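Local structure of LPXTG-motif cell wall anchor domain protein (Mobiluncus mulieris, 5U5O) at residues L171-T176 / Y194-K199; V247-V252 / V282-E287. The protein is a giant cell-wall-anchored protein that probably acts as an adhesin, the present piece being two Ig-like domains held by intramolecular covalent cross-links. One frame throughout, in Å; residues are numbered along the deposited sequence.

Both contacts lie in the C-terminal, isopeptide-bearing domain, with centres about 9 Å apart. Contact 1 spans the interior of the sandwich, where strands of different sheets meet through side chains alone and all six touching residues are buried. Contact 2 lies within one sheet: strands 247-251 and 282-287 are joined by backbone hydrogen bonds, with one apolar face turned inward and a polar face carrying exposed residues. They are coupled because segments 171-176 and 282-287 are neighbours in that sheet; Lys172 O and Thr174 O are placed to accept probable hydrogen bonds from Val284 N and Ala286 N. The covalent bond from Lys175 to Asn288 ties the same two strands together.

Contact 1: residues L171-T176 / Y194-K199; sequences LKLTKT and YKFTVK
Two aromatic rings of strand 194-199 receive Leu173 and Lys175 of strand 171-176. Leu173 sets CD2 over one face of the Phe196 ring, a CH-pi contact with the methyl 3.7 Å from the ring centroid; Lys175 CD meets the edge of that ring, in its plane, 3.8 Å from Phe196 CZ. On one face of Tyr194 lies the end of the Lys175 chain, with CE 3.7 Å from Tyr194 CG. This is the core of an Ig-like beta sandwich: the two strand segments run antiparallel, their N-to-C directions 155° apart and their axes 9.8 Å apart, twice the spacing of strands within a sheet, and no hydrogen bond joins them. Their alternate residues point inward, and Leu171 CD2 extends the apolar row to Val198 CG1 at 3.9 Å. Phe209 of strand 205-212 packs against Leu173, Phe196 and Val198.

Leu171, Leu173 and Lys175 all hold CG anti to the backbone N, whereas both aromatic rings have CG anti to the carbonyl carbon. Lys175 then bends at chi2 (62°) and chi4 (73°), so its chain crosses both aromatic side chains at about a right angle. Its NZ is bonded covalently to Asn288 CG, the isopeptide cross-link of this domain, and Glu232 packs against both Lys175 and Phe196. NZ stands over the Tyr194 face, 4.1 Å from the ring centroid, in the geometry of a cation-pi pair; as an amide nitrogen, however, it should be neutral, and the contact is better read as an amide over a ring. Lys175 is buried, with the Tyr194 ring lying against one side of the linked nitrogen. Within strand 171-176 that nitrogen, which as an amide should keep one N-H, gives a bent hydrogen bond to Thr176 O, Lys175 NZ to O 3.3 Å, from above the carbonyl plane.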
loop_
_atom_site.group_PDB
_atom_site.type_symbol
_atom_site.label_atom_id
_atom_site.label_comp_id
_atom_site.label_asym_id
_atom_site.label_seq_id
_atom_site.Cartn_x
_atom_site.Cartn_y
_atom_site.Cartn_z
ATOM N N LEU A 171 -7.404 -14.957 -7.473
ATOM C CA LEU A 171 -7.952 -15.642 -8.629
ATOM C C LEU A 171 -8.005 -17.115 -8.348
ATOM O O LEU A 171 -6.973 -17.770 -8.173
ATOM C CB LEU A 171 -7.102 -15.361 -9.855
ATOM C CG LEU A 171 -7.518 -16.027 -11.174
ATOM C CD1 LEU A 171 -8.955 -15.757 -11.598
ATOM C CD2 LEU A 171 -6.555 -15.544 -12.242
ATOM N N LYS A 172 -9.227 -17.658 -8.367
ATOM C CA LYS A 172 -9.455 -19.084 -8.268
ATOM C C LYS A 172 -9.733 -19.598 -9.660
ATOM O O LYS A 172 -10.531 -18.995 -10.394
ATOM C CB LYS A 172 -10.641 -19.404 -7.360
ATOM C CG LYS A 172 -10.864 -20.897 -7.151
ATOM C CD LYS A 172 -12.200 -21.212 -6.500
ATOM C CE LYS A 172 -12.261 -20.704 -5.076
ATOM N NZ LYS A 172 -13.419 -21.272 -4.337
ATOM N N LEU A 173 -9.156 -20.726 -10.002
ATOM C CA LEU A 173 -9.373 -21.382 -11.295
ATOM C C LEU A 173 -9.802 -22.791 -10.993
ATOM O O LEU A 173 -9.143 -23.510 -10.269
ATOM C CB LEU A 173 -8.065 -21.398 -12.111
ATOM C CG LEU A 173 -8.174 -22.096 -13.477
ATOM C CD1 LEU A 173 -9.187 -21.425 -14.416
ATOM C CD2 LEU A 173 -6.787 -22.187 -14.105
ATOM N N THR A 174 -10.909 -23.208 -11.613
ATOM C CA THR A 174 -11.465 -24.565 -11.525
ATOM C C THR A 174 -11.485 -25.154 -12.939
ATOM O O THR A 174 -11.782 -24.431 -13.898
ATOM C CB THR A 174 -12.899 -24.526 -10.960
ATOM O OG1 THR A 174 -12.880 -23.946 -9.656
ATOM C CG2 THR A 174 -13.526 -25.916 -10.849
ATOM N N LYS A 175 -11.140 -26.429 -13.052
ATOM C CA LYS A 175 -11.194 -27.137 -14.345
ATOM C C LYS A 175 -12.412 -28.037 -14.418
ATOM O O LYS A 175 -12.655 -28.820 -13.510
ATOM C CB LYS A 175 -9.961 -28.022 -14.568
ATOM C CG LYS A 175 -9.858 -28.619 -15.977
ATOM C CD LYS A 175 -9.745 -27.518 -17.013
ATOM C CE LYS A 175 -9.217 -27.895 -18.374
ATOM N NZ LYS A 175 -10.187 -28.675 -19.181
ATOM N N THR A 176 -13.182 -27.933 -15.512
ATOM C CA THR A 176 -14.278 -28.887 -15.817
ATOM C C THR A 176 -14.004 -29.479 -17.182
ATOM O O THR A 176 -13.188 -28.987 -17.960
ATOM C CB THR A 176 -15.663 -28.214 -15.783
ATOM O OG1 THR A 176 -15.669 -27.139 -16.709
ATOM C CG2 THR A 176 -15.938 -27.665 -14.388
ATOM N N TYR A 194 -4.378 -31.236 -16.436
ATOM C CA TYR A 194 -4.464 -30.083 -17.310
ATOM C C TYR A 194 -3.546 -28.982 -16.785
ATOM O O TYR A 194 -3.683 -28.539 -15.645
ATOM C CB TYR A 194 -5.927 -29.620 -17.394
ATOM C CG TYR A 194 -6.895 -30.730 -17.868
ATOM C CD1 TYR A 194 -6.980 -31.058 -19.218
ATOM C CD2 TYR A 194 -7.586 -31.511 -16.953
ATOM C CE1 TYR A 194 -7.836 -32.065 -19.657
ATOM C CE2 TYR A 194 -8.482 -32.516 -17.398
ATOM C CZ TYR A 194 -8.531 -32.804 -18.745
ATOM O OH TYR A 194 -9.382 -33.797 -19.260
ATOM N N LYS A 195 -2.633 -28.561 -17.645
ATOM C CA LYS A 195 -1.570 -27.646 -17.235
ATOM C C LYS A 195 -1.947 -26.209 -17.509
ATOM O O LYS A 195 -2.362 -25.875 -18.624
ATOM C CB LYS A 195 -0.285 -27.962 -17.970
ATOM C CG LYS A 195 0.868 -27.066 -17.574
ATOM C CD LYS A 195 2.084 -27.342 -18.431
ATOM C CE LYS A 195 3.164 -26.285 -18.249
ATOM N NZ LYS A 195 4.403 -26.667 -18.982
ATOM N N PHE A 196 -1.753 -25.357 -16.501
ATOM C CA PHE A 196 -2.066 -23.954 -16.584
ATOM C C PHE A 196 -0.890 -23.101 -16.136
ATOM O O PHE A 196 -0.073 -23.504 -15.288
ATOM C CB PHE A 196 -3.255 -23.597 -15.706
ATOM C CG PHE A 196 -4.554 -24.092 -16.265
ATOM C CD1 PHE A 196 -5.283 -23.314 -17.148
ATOM C CD2 PHE A 196 -5.031 -25.343 -15.922
ATOM C CE1 PHE A 196 -6.484 -23.775 -17.676
ATOM C CE2 PHE A 196 -6.224 -25.821 -16.460
ATOM C CZ PHE A 196 -6.952 -25.015 -17.318
ATOM N N THR A 197 -0.835 -21.906 -16.705
ATOM C CA THR A 197 0.066 -20.846 -16.268
ATOM C C THR A 197 -0.740 -19.593 -16.059
ATOM O O THR A 197 -1.481 -19.169 -16.965
ATOM C CB THR A 197 1.175 -20.609 -17.305
ATOM O OG1 THR A 197 1.817 -21.850 -17.575
ATOM C CG2 THR A 197 2.201 -19.629 -16.810
ATOM N N VAL A 198 -0.702 -19.041 -14.855
ATOM C CA VAL A 198 -1.423 -17.825 -14.502
ATOM C C VAL A 198 -0.368 -16.740 -14.273
ATOM O O VAL A 198 0.633 -16.945 -13.504
ATOM C CB VAL A 198 -2.239 -18.038 -13.229
ATOM C CG1 VAL A 198 -2.842 -16.733 -12.720
ATOM C CG2 VAL A 198 -3.342 -19.051 -13.505
ATOM N N LYS A 199 -0.507 -15.602 -14.923
ATOM C CA LYS A 199 0.452 -14.508 -14.809
ATOM C C LYS A 199 -0.304 -13.261 -14.465
ATOM O O LYS A 199 -1.382 -12.999 -15.036
ATOM C CB LYS A 199 1.141 -14.314 -16.138
ATOM C CG LYS A 199 1.960 -15.498 -16.586
ATOM C CD LYS A 199 2.699 -15.176 -17.877
ATOM C CE LYS A 199 3.603 -16.315 -18.291
ATOM N NZ LYS A 199 4.326 -16.043 -19.561
#

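Contact 2: residues V247-V252 / V282-E287; sequences VKFTAV and VEVTAE
Thr250 and Thr285 run alongside each other on the same face of the sheet, with Thr250 OG1 3.7 Å from Thr285 CB; they share that face with Lys248 and Glu287. The other face carries Phe249, Ala251, Val284 and Ala286. There Phe249, its CG anti to the carbonyl carbon, crosses Val284 obliquely and meets Val284 CG1 at the ring edge, CD1 to CG1 being 3.9 Å. Phe249 CE1 also approaches Ala286 CB at 3.8 Å, and Ile230 of strand 226-232 covers this side from the facing sheet.

The backbone is a regular antiparallel pairing at 162°. Lys248 with Glu287 and Thr250 with Thr285 are hydrogen-bonded pairs, each closed by two bonds; Glu287 N to Lys248 O, at 2.9 Å and 175°, is the straightest. Phe249-Ala286 and Ala251-Val284 are the non-hydrogen-bonded pairs between and beyond them. Val252 N extends the pairing to Glu283 O at 3.2 Å, and a water bridges Val252 O and Glu283 N.

On the polar face Lys248 runs fully extended beyond CG, yet its NZ stays 4.8 Å from Glu287 OE2. A water accepts from the amine and donates to the carboxylate, which also hydrogen-bonds Thr178 OG1. Any attraction between these opposite charges is thus probably softened by solvent, whereas all five direct hydrogen bonds across the pair are main chain to main chain.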
loop_
_atom_site.group_PDB
_atom_site.type_symbol
_atom_site.label_atom_id
_atom_site.label_comp_id
_atom_site.label_asym_id
_atom_site.label_seq_id
_atom_site.Cartn_x
_atom_site.Cartn_y
_atom_site.Cartn_z
ATOM N N VAL A 247 -11.683 -24.566 -25.241
ATOM C CA VAL A 247 -11.670 -24.168 -23.856
ATOM C C VAL A 247 -12.638 -23.007 -23.686
ATOM O O VAL A 247 -12.489 -21.960 -24.324
ATOM C CB VAL A 247 -10.256 -23.836 -23.366
ATOM C CG1 VAL A 247 -10.280 -23.525 -21.878
ATOM C CG2 VAL A 247 -9.312 -25.008 -23.630
ATOM N N LYS A 248 -13.604 -23.191 -22.799
ATOM C CA LYS A 248 -14.592 -22.183 -22.537
ATOM C C LYS A 248 -14.405 -21.626 -21.132
ATOM O O LYS A 248 -14.562 -22.335 -20.149
ATOM C CB LYS A 248 -16.001 -22.777 -22.728
ATOM C CG LYS A 248 -16.198 -23.490 -24.073
ATOM C CD LYS A 248 -17.611 -24.054 -24.245
ATOM C CE LYS A 248 -17.801 -24.738 -25.595
ATOM N NZ LYS A 248 -19.164 -25.298 -25.765
ATOM N N PHE A 249 -14.063 -20.344 -21.061
ATOM C CA PHE A 249 -13.853 -19.677 -19.784
ATOM C C PHE A 249 -15.109 -18.956 -19.335
ATOM O O PHE A 249 -15.735 -18.255 -20.132
ATOM C CB PHE A 249 -12.703 -18.681 -19.848
ATOM C CG PHE A 249 -11.361 -19.303 -20.081
ATOM C CD1 PHE A 249 -10.584 -19.731 -19.013
ATOM C CD2 PHE A 249 -10.849 -19.417 -21.361
ATOM C CE1 PHE A 249 -9.294 -20.251 -19.204
ATOM C CE2 PHE A 249 -9.573 -19.938 -21.564
ATOM C CZ PHE A 249 -8.791 -20.351 -20.481
ATOM N N THR A 250 -15.470 -19.099 -18.069
ATOM C CA THR A 250 -16.566 -18.347 -17.463
ATOM C C THR A 250 -16.102 -17.843 -16.109
ATOM O O THR A 250 -15.089 -18.337 -15.591
ATOM C CB THR A 250 -17.819 -19.213 -17.269
ATOM O OG1 THR A 250 -17.475 -20.390 -16.531
ATOM C CG2 THR A 250 -18.391 -19.642 -18.608
ATOM N N ALA A 251 -16.768 -16.840 -15.562
ATOM C CA ALA A 251 -16.500 -16.381 -14.197
ATOM C C ALA A 251 -17.815 -16.074 -13.511
ATOM O O ALA A 251 -18.811 -15.790 -14.172
ATOM C CB ALA A 251 -15.611 -15.143 -14.195
ATOM N N VAL A 252 -17.820 -16.145 -12.185
ATOM C CA VAL A 252 -18.994 -15.808 -11.393
ATOM C C VAL A 252 -18.996 -14.329 -11.016
ATOM O O VAL A 252 -18.048 -13.585 -11.318
ATOM C CB VAL A 252 -19.151 -16.706 -10.143
ATOM C CG1 VAL A 252 -19.213 -18.175 -10.538
ATOM C CG2 VAL A 252 -18.043 -16.480 -9.134
ATOM N N VAL A 282 -11.835 -13.167 -7.611
ATOM C CA VAL A 282 -12.418 -13.613 -8.860
ATOM C C VAL A 282 -12.345 -15.129 -8.915
ATOM O O VAL A 282 -11.335 -15.716 -8.465
ATOM C CB VAL A 282 -11.649 -12.958 -10.035
ATOM C CG1 VAL A 282 -12.063 -13.530 -11.378
ATOM C CG2 VAL A 282 -11.793 -11.443 -9.999
ATOM N N GLU A 283 -13.395 -15.758 -9.480
ATOM C CA GLU A 283 -13.406 -17.198 -9.652
ATOM C C GLU A 283 -13.714 -17.544 -11.107
ATOM O O GLU A 283 -14.814 -17.215 -11.601
ATOM C CB GLU A 283 -14.429 -17.845 -8.725
ATOM C CG GLU A 283 -14.290 -17.457 -7.261
ATOM C CD GLU A 283 -15.502 -17.852 -6.453
ATOM O OE1 GLU A 283 -15.690 -19.062 -6.209
ATOM O OE2 GLU A 283 -16.275 -16.951 -6.076
ATOM N N VAL A 284 -12.777 -18.186 -11.787
ATOM C CA VAL A 284 -12.913 -18.556 -13.194
ATOM C C VAL A 284 -13.007 -20.057 -13.311
ATOM O O VAL A 284 -12.358 -20.805 -12.562
ATOM C CB VAL A 284 -11.700 -18.014 -13.997
ATOM C CG1 VAL A 284 -11.661 -18.560 -15.419
ATOM C CG2 VAL A 284 -11.699 -16.497 -14.032
ATOM N N THR A 285 -13.845 -20.538 -14.240
ATOM C CA THR A 285 -13.862 -21.936 -14.604
ATOM C C THR A 285 -13.401 -22.070 -16.039
ATOM O O THR A 285 -13.883 -21.320 -16.909
ATOM C CB THR A 285 -15.278 -22.515 -14.412
ATOM O OG1 THR A 285 -15.609 -22.452 -13.025
ATOM C CG2 THR A 285 -15.368 -23.976 -14.875
ATOM N N ALA A 286 -12.486 -23.016 -16.278
ATOM C CA ALA A 286 -12.070 -23.375 -17.615
ATOM C C ALA A 286 -12.705 -24.711 -17.929
ATOM O O ALA A 286 -12.374 -25.716 -17.299
ATOM C CB ALA A 286 -10.561 -23.493 -17.679
ATOM N N GLU A 287 -13.670 -24.737 -18.872
ATOM C CA GLU A 287 -14.283 -25.980 -19.328
ATOM C C GLU A 287 -13.547 -26.467 -20.539
ATOM O O GLU A 287 -13.462 -25.781 -21.529
ATOM C CB GLU A 287 -15.758 -25.792 -19.686
ATOM C CG GLU A 287 -16.411 -27.076 -20.222
ATOM C CD GLU A 287 -17.783 -26.883 -20.775
ATOM O OE1 GLU A 287 -18.482 -25.994 -20.297
ATOM O OE2 GLU A 287 -18.161 -27.645 -21.681
HETATM O O HOH W 1 -19.476 -27.380 -24.018
HETATM O O HOH W 2 -15.533 -14.003 -10.111
#